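Local coordinates for protein Phenylalanine/tyrosine ammonia-lyase (Rhodosporidium toruloides, PDB 1Y2M) that catalyses the non-oxidative deamination of L-phenylalanine and L-tyrosine to trans-cinnamic and p-coumaric acid, releasing ammonium, at residues A298-V301 against E302-G306; Q663-Y666 against A667-R670. All coordinates share one frame; numbering follows the deposited sequence.

Interaction 1: residues A298-V301 against E302-G306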
ATOM      1  N   ALA B 298      26.896  12.898  -8.669  1.00  8.60           N
ATOM      2  CA  ALA B 298      28.230  13.492  -8.893  1.00  6.48           C
ATOM      3  C   ALA B 298      28.050  14.968  -9.316  1.00  8.07           C
ATOM      4  O   ALA B 298      28.693  15.894  -8.752  1.00  9.52           O
ATOM      5  CB  ALA B 298      28.990  12.727  -9.929  1.00  8.35           C
HETATM    6  N   MSE B 299      27.168  15.223 -10.273  1.00  9.32           N
HETATM    7  CA  MSE B 299      27.025  16.610 -10.783  1.00  9.08           C
HETATM    8  C   MSE B 299      26.465  17.553  -9.745  1.00  8.23           C
HETATM    9  O   MSE B 299      26.754  18.757  -9.703  1.00  9.41           O
HETATM   10  CB  MSE B 299      26.232  16.597 -12.070  1.00 10.35           C
HETATM   11  CG  MSE B 299      26.966  15.850 -13.084  1.00 15.98           C
HETATM   12 SE   MSE B 299      26.079  15.895 -14.838  1.00 30.57          SE
HETATM   13  CE  MSE B 299      26.829  17.503 -15.459  1.00 28.93           C
ATOM     14  N   THR B 300      25.608  17.002  -8.898  1.00  7.46           N
ATOM     15  CA  THR B 300      25.098  17.780  -7.748  1.00  7.97           C
ATOM     16  C   THR B 300      26.192  18.097  -6.734  1.00  8.52           C
ATOM     17  O   THR B 300      26.219  19.188  -6.152  1.00 10.31           O
ATOM     18  CB  THR B 300      23.878  17.103  -7.108  1.00  8.64           C
ATOM     19  OG1 THR B 300      22.861  16.837  -8.106  1.00  9.16           O
ATOM     20  CG2 THR B 300      23.267  17.976  -6.014  1.00  8.29           C
ATOM     21  N   VAL B 301      27.083  17.146  -6.450  1.00  7.65           N
ATOM     22  CA  VAL B 301      28.188  17.445  -5.539  1.00  8.30           C
ATOM     23  C   VAL B 301      28.961  18.624  -6.151  1.00  8.87           C
ATOM     24  O   VAL B 301      29.351  19.561  -5.443  1.00 10.72           O
ATOM     25  CB  VAL B 301      29.117  16.215  -5.328  1.00 10.76           C
ATOM     26  CG1 VAL B 301      30.380  16.598  -4.576  1.00 11.52           C
ATOM     27  CG2 VAL B 301      28.389  15.058  -4.592  1.00 11.37           C
ATOM     28  N   GLU B 302      29.161  18.594  -7.470  1.00  9.74           N
ATOM     29  CA  GLU B 302      29.884  19.692  -8.128  1.00  9.51           C
ATOM     30  C   GLU B 302      29.132  21.033  -8.007  1.00 10.22           C
ATOM     31  O   GLU B 302      29.676  22.028  -7.560  1.00 11.16           O
ATOM     32  CB  GLU B 302      30.162  19.347  -9.596  1.00 10.82           C
ATOM     33  CG  GLU B 302      31.130  18.199  -9.755  1.00  9.00           C
ATOM     34  CD  GLU B 302      31.531  18.022 -11.223  1.00 11.50           C
ATOM     35  OE1 GLU B 302      30.665  17.548 -11.975  1.00 12.12           O
ATOM     36  OE2 GLU B 302      32.679  18.386 -11.641  1.00 10.88           O
ATOM     37  N   ALA B 303      27.836  21.047  -8.323  1.00  8.80           N
ATOM     38  CA  ALA B 303      27.056  22.283  -8.246  1.00  9.13           C
ATOM     39  C   ALA B 303      27.013  22.823  -6.810  1.00 10.16           C
ATOM     40  O   ALA B 303      26.979  24.006  -6.606  1.00 10.12           O
ATOM     41  CB  ALA B 303      25.650  22.060  -8.722  1.00 12.71           C
HETATM   42  N   MSE B 304      27.040  21.926  -5.825  1.00  8.70           N
HETATM   43  CA  MSE B 304      26.946  22.311  -4.401  1.00  9.29           C
HETATM   44  C   MSE B 304      28.307  22.593  -3.791  1.00  9.99           C
HETATM   45  O   MSE B 304      28.391  22.867  -2.622  1.00 11.25           O
HETATM   46  CB  MSE B 304      26.268  21.194  -3.630  1.00 11.15           C
HETATM   47  CG  MSE B 304      24.828  20.962  -4.023  1.00  8.80           C
HETATM   48 SE   MSE B 304      23.724  22.351  -3.098  1.00 22.63          SE
HETATM   49  CE  MSE B 304      23.809  21.706  -1.205  1.00 15.18           C
ATOM     50  N   VAL B 305      29.358  22.560  -4.608  1.00 10.00           N
ATOM     51  CA  VAL B 305      30.753  22.621  -4.139  1.00 10.48           C
ATOM     52  C   VAL B 305      30.909  21.739  -2.890  1.00 11.21           C
ATOM     53  O   VAL B 305      31.486  22.127  -1.857  1.00 12.26           O
ATOM     54  CB  VAL B 305      31.271  24.067  -3.977  1.00 10.94           C
ATOM     55  CG1 VAL B 305      32.714  24.095  -3.576  1.00 22.30           C
ATOM     56  CG2 VAL B 305      31.227  24.738  -5.329  1.00 14.82           C
ATOM     57  N   GLY B 306      30.388  20.527  -3.010  1.00 10.69           N
ATOM     58  CA  GLY B 306      30.387  19.585  -1.924  1.00 10.35           C
ATOM     59  C   GLY B 306      31.608  18.705  -1.884  1.00 12.00           C
ATOM     60  O   GLY B 306      32.575  18.932  -2.608  1.00 11.57           O
TER
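A Schellman motif ends the long helix 273-303, and Val301 and Gly306 meet at its heart. Gly306 N donates to Val301 O at 2.8 Å, almost straight at 172°, and the same oxygen takes a second, weak bond from Met304 N. Inside that bond, Val305 N returns to Glu302 O at 3.0 Å. Val305 itself has positive phi (42°), the backbone turn that lets the chain come back over the last helical carbonyls. Up to that point the ladder is ordinary alpha-helix: Glu302 N to Ala298 O, Ala303 N to Met299 O, and Met304 N to Thr300 O at 2.9 Å.

In this PAL/histidase-family fold the helix end lies in the interior, with helix 506-560 on one flank and helix 323-336 packing on Ala298, Val301 and Glu302; the side chain of Gln360, which probably binds cinnamate, lies about 7 Å from the side-chain position of Gly306. In Val301, chi1 of 170° turns CG1 toward the returning chain, 3.6 Å from Gly306 C. Thr300 and Met304, a selenomethionine, run side by side, CG2 of Thr300 being 3.9 Å from Met304 CG. The Thr300 hydroxyl is bonded to Leu296 O and His527. Glu302 lays its CG 3.5 Å from Ala298 O, then extends so that its carboxylate, buried, is gripped by Ser339, Thr662 and Ser659 N.

Interaction 2: residues Q663-Y666 against A667-R670; sequences QILY and AFVR
Tyr666 and Arg670, one helical turn apart, touch ring to chain: CG of Arg670 sits over one face of the tyrosine ring, 4.0 Å from the centroid and only 14° off the ring normal, a CH-pi contact displaced toward the rim on the hydroxyl side, with Tyr666 CZ 3.9 Å from Arg670 CG. Next along the chain from the tyrosine, Ala667 N bonds to Gln663 O at 2.8 Å, nearly straight, and Ala667 CB rests 3.4 Å from that same oxygen.

In the arginine, chi1 (-78°, CG anti to the carbonyl carbon) sets CG over the ring, and a bend at chi2 then carries CD and NE along it toward the hydroxyl. The guanidinium is not stacked flat on the ring; the two planes stand 62° apart. A water links Tyr666 OH to Arg670 NE, donating to the hydroxyl at 2.9 Å and accepting a weak bond from NE. Asp536 on helix 506-560 takes a salt bridge from Arg670 NH2 and shares a hydrogen bond with Tyr666 OH, which also bonds to Ser652 OG, while Arg670 NH1 reaches Val675 O. These partners fix the rotation of both polar ends in a largely buried setting.

Elsewhere, Leu665 CD1 approaches Phe668 CD2 obliquely at 4.1 Å, where Met714 and Val710 of helix 708-714 pack. Bonds from residue i+4 back to i, ending with Arg670 N to Tyr666 O within these residues, and side chains meeting three or four residues apart mark an alpha-helix, here the short helix 662-672, which widens to a pi-type turn at 668-670.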
ATOM      1  N   GLN B 663      31.738  16.445 -17.683  1.00  9.96           N
ATOM      2  CA  GLN B 663      31.643  17.310 -18.852  1.00 12.60           C
ATOM      3  C   GLN B 663      30.959  16.572 -20.044  1.00  8.48           C
ATOM      4  O   GLN B 663      30.305  17.197 -20.901  1.00 12.80           O
ATOM      5  CB  GLN B 663      33.037  17.809 -19.229  1.00 13.88           C
ATOM      6  CG  GLN B 663      33.069  18.875 -20.342  1.00 17.51           C
ATOM      7  CD  GLN B 663      34.514  19.295 -20.653  1.00 21.02           C
ATOM      8  OE1 GLN B 663      35.296  19.521 -19.732  1.00 31.60           O
ATOM      9  NE2 GLN B 663      34.870  19.334 -21.937  1.00 30.91           N
ATOM     10  N   ILE B 664      31.119  15.250 -20.114  1.00  8.34           N
ATOM     11  CA  ILE B 664      30.501  14.451 -21.177  1.00  9.40           C
ATOM     12  C   ILE B 664      29.003  14.645 -21.211  1.00 10.16           C
ATOM     13  O   ILE B 664      28.386  14.849 -22.299  1.00 10.50           O
ATOM     14  CB  ILE B 664      30.895  12.966 -21.048  1.00  8.36           C
ATOM     15  CG1 ILE B 664      32.391  12.839 -21.267  1.00  8.10           C
ATOM     16  CG2 ILE B 664      30.145  12.118 -22.087  1.00 12.94           C
ATOM     17  CD1 ILE B 664      33.006  11.436 -20.883  1.00 12.90           C
ATOM     18  N   LEU B 665      28.394  14.544 -20.026  1.00  9.72           N
ATOM     19  CA  LEU B 665      26.936  14.656 -19.911  1.00  7.90           C
ATOM     20  C   LEU B 665      26.534  16.118 -20.126  1.00  9.91           C
ATOM     21  O   LEU B 665      25.534  16.427 -20.766  1.00 11.96           O
ATOM     22  CB  LEU B 665      26.447  14.153 -18.558  1.00 10.26           C
ATOM     23  CG  LEU B 665      24.917  13.980 -18.405  1.00 10.82           C
ATOM     24  CD1 LEU B 665      24.285  13.359 -19.606  1.00 10.75           C
ATOM     25  CD2 LEU B 665      24.541  13.253 -17.149  1.00 10.70           C
ATOM     26  N   TYR B 666      27.312  17.036 -19.576  1.00  9.96           N
ATOM     27  CA  TYR B 666      27.046  18.461 -19.776  1.00 10.25           C
ATOM     28  C   TYR B 666      26.983  18.814 -21.276  1.00 10.96           C
ATOM     29  O   TYR B 666      26.026  19.403 -21.759  1.00  9.29           O
ATOM     30  CB  TYR B 666      28.144  19.286 -19.108  1.00 10.88           C
ATOM     31  CG  TYR B 666      28.034  20.791 -19.252  1.00  9.41           C
ATOM     32  CD1 TYR B 666      27.425  21.557 -18.267  1.00  7.79           C
ATOM     33  CD2 TYR B 666      28.572  21.450 -20.341  1.00 12.28           C
ATOM     34  CE1 TYR B 666      27.313  22.948 -18.371  1.00  7.45           C
ATOM     35  CE2 TYR B 666      28.464  22.844 -20.467  1.00 12.07           C
ATOM     36  CZ  TYR B 666      27.853  23.580 -19.481  1.00 11.50           C
ATOM     37  OH  TYR B 666      27.745  24.949 -19.561  1.00 12.28           O
ATOM     38  N   ALA B 667      28.031  18.428 -22.001  1.00  9.15           N
ATOM     39  CA  ALA B 667      28.106  18.649 -23.450  1.00 10.32           C
ATOM     40  C   ALA B 667      26.967  17.960 -24.172  1.00 10.81           C
ATOM     41  O   ALA B 667      26.392  18.514 -25.083  1.00 11.74           O
ATOM     42  CB  ALA B 667      29.457  18.186 -24.007  1.00 11.04           C
ATOM     43  N   PHE B 668      26.612  16.752 -23.742  1.00 10.15           N
ATOM     44  CA  PHE B 668      25.512  16.047 -24.411  1.00  9.97           C
ATOM     45  C   PHE B 668      24.231  16.841 -24.368  1.00 11.08           C
ATOM     46  O   PHE B 668      23.537  16.997 -25.366  1.00  9.28           O
ATOM     47  CB  PHE B 668      25.284  14.693 -23.747  1.00 10.39           C
ATOM     48  CG  PHE B 668      24.120  13.929 -24.303  1.00  9.05           C
ATOM     49  CD1 PHE B 668      24.151  13.448 -25.621  1.00 13.72           C
ATOM     50  CD2 PHE B 668      22.988  13.680 -23.509  1.00 10.84           C
ATOM     51  CE1 PHE B 668      23.065  12.731 -26.153  1.00 13.15           C
ATOM     52  CE2 PHE B 668      21.926  12.971 -24.030  1.00 12.74           C
ATOM     53  CZ  PHE B 668      21.965  12.479 -25.350  1.00 12.78           C
ATOM     54  N   VAL B 669      23.900  17.367 -23.190  1.00  8.08           N
ATOM     55  CA  VAL B 669      22.627  18.062 -23.034  1.00  7.81           C
ATOM     56  C   VAL B 669      22.692  19.464 -23.671  1.00  8.15           C
ATOM     57  O   VAL B 669      21.784  19.880 -24.418  1.00  9.21           O
ATOM     58  CB  VAL B 669      22.220  18.146 -21.566  1.00  9.58           C
ATOM     59  CG1 VAL B 669      20.968  18.964 -21.450  1.00 11.04           C
ATOM     60  CG2 VAL B 669      21.951  16.779 -21.040  1.00 10.09           C
ATOM     61  N   ARG B 670      23.752  20.204 -23.401  1.00  7.80           N
ATOM     62  CA  ARG B 670      23.865  21.565 -23.837  1.00  9.03           C
ATOM     63  C   ARG B 670      24.047  21.660 -25.361  1.00 11.36           C
ATOM     64  O   ARG B 670      23.509  22.571 -26.007  1.00 12.70           O
ATOM     65  CB  ARG B 670      25.040  22.235 -23.087  1.00  8.12           C
ATOM     66  CG  ARG B 670      24.737  22.648 -21.646  1.00  9.36           C
ATOM     67  CD  ARG B 670      24.120  24.045 -21.614  1.00 10.20           C
ATOM     68  NE  ARG B 670      23.890  24.504 -20.237  1.00  9.86           N
ATOM     69  CZ  ARG B 670      22.809  24.262 -19.537  1.00  9.20           C
ATOM     70  NH1 ARG B 670      21.822  23.533 -20.029  1.00  9.61           N
ATOM     71  NH2 ARG B 670      22.694  24.772 -18.323  1.00  8.15           N
TER
HETATM   72  O   HOH W   1      26.115  26.933 -20.985  1.00 15.33           O

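Interactions 1 and 2 lie on different helices, 273-303 and 662-672, with centres 15 Å apart, yet they touch directly: Met299 SE packs 3.8 Å from Leu665 CD2. Helix 506-560 is common to both, its Leu532 meeting Met299 in the one and Tyr666, Val669 and Arg670 in the other. Interaction 1 is almost wholly buried and closes a helix, so backbone carbonyls and amides do most of the work, close to residues that probably bind cinnamate. Interaction 2 has a partly exposed edge, lies away from the substrate-binding residues, and adds an aromatic face, a charged chain and a bridging water to mid-helix hydrogen bonding.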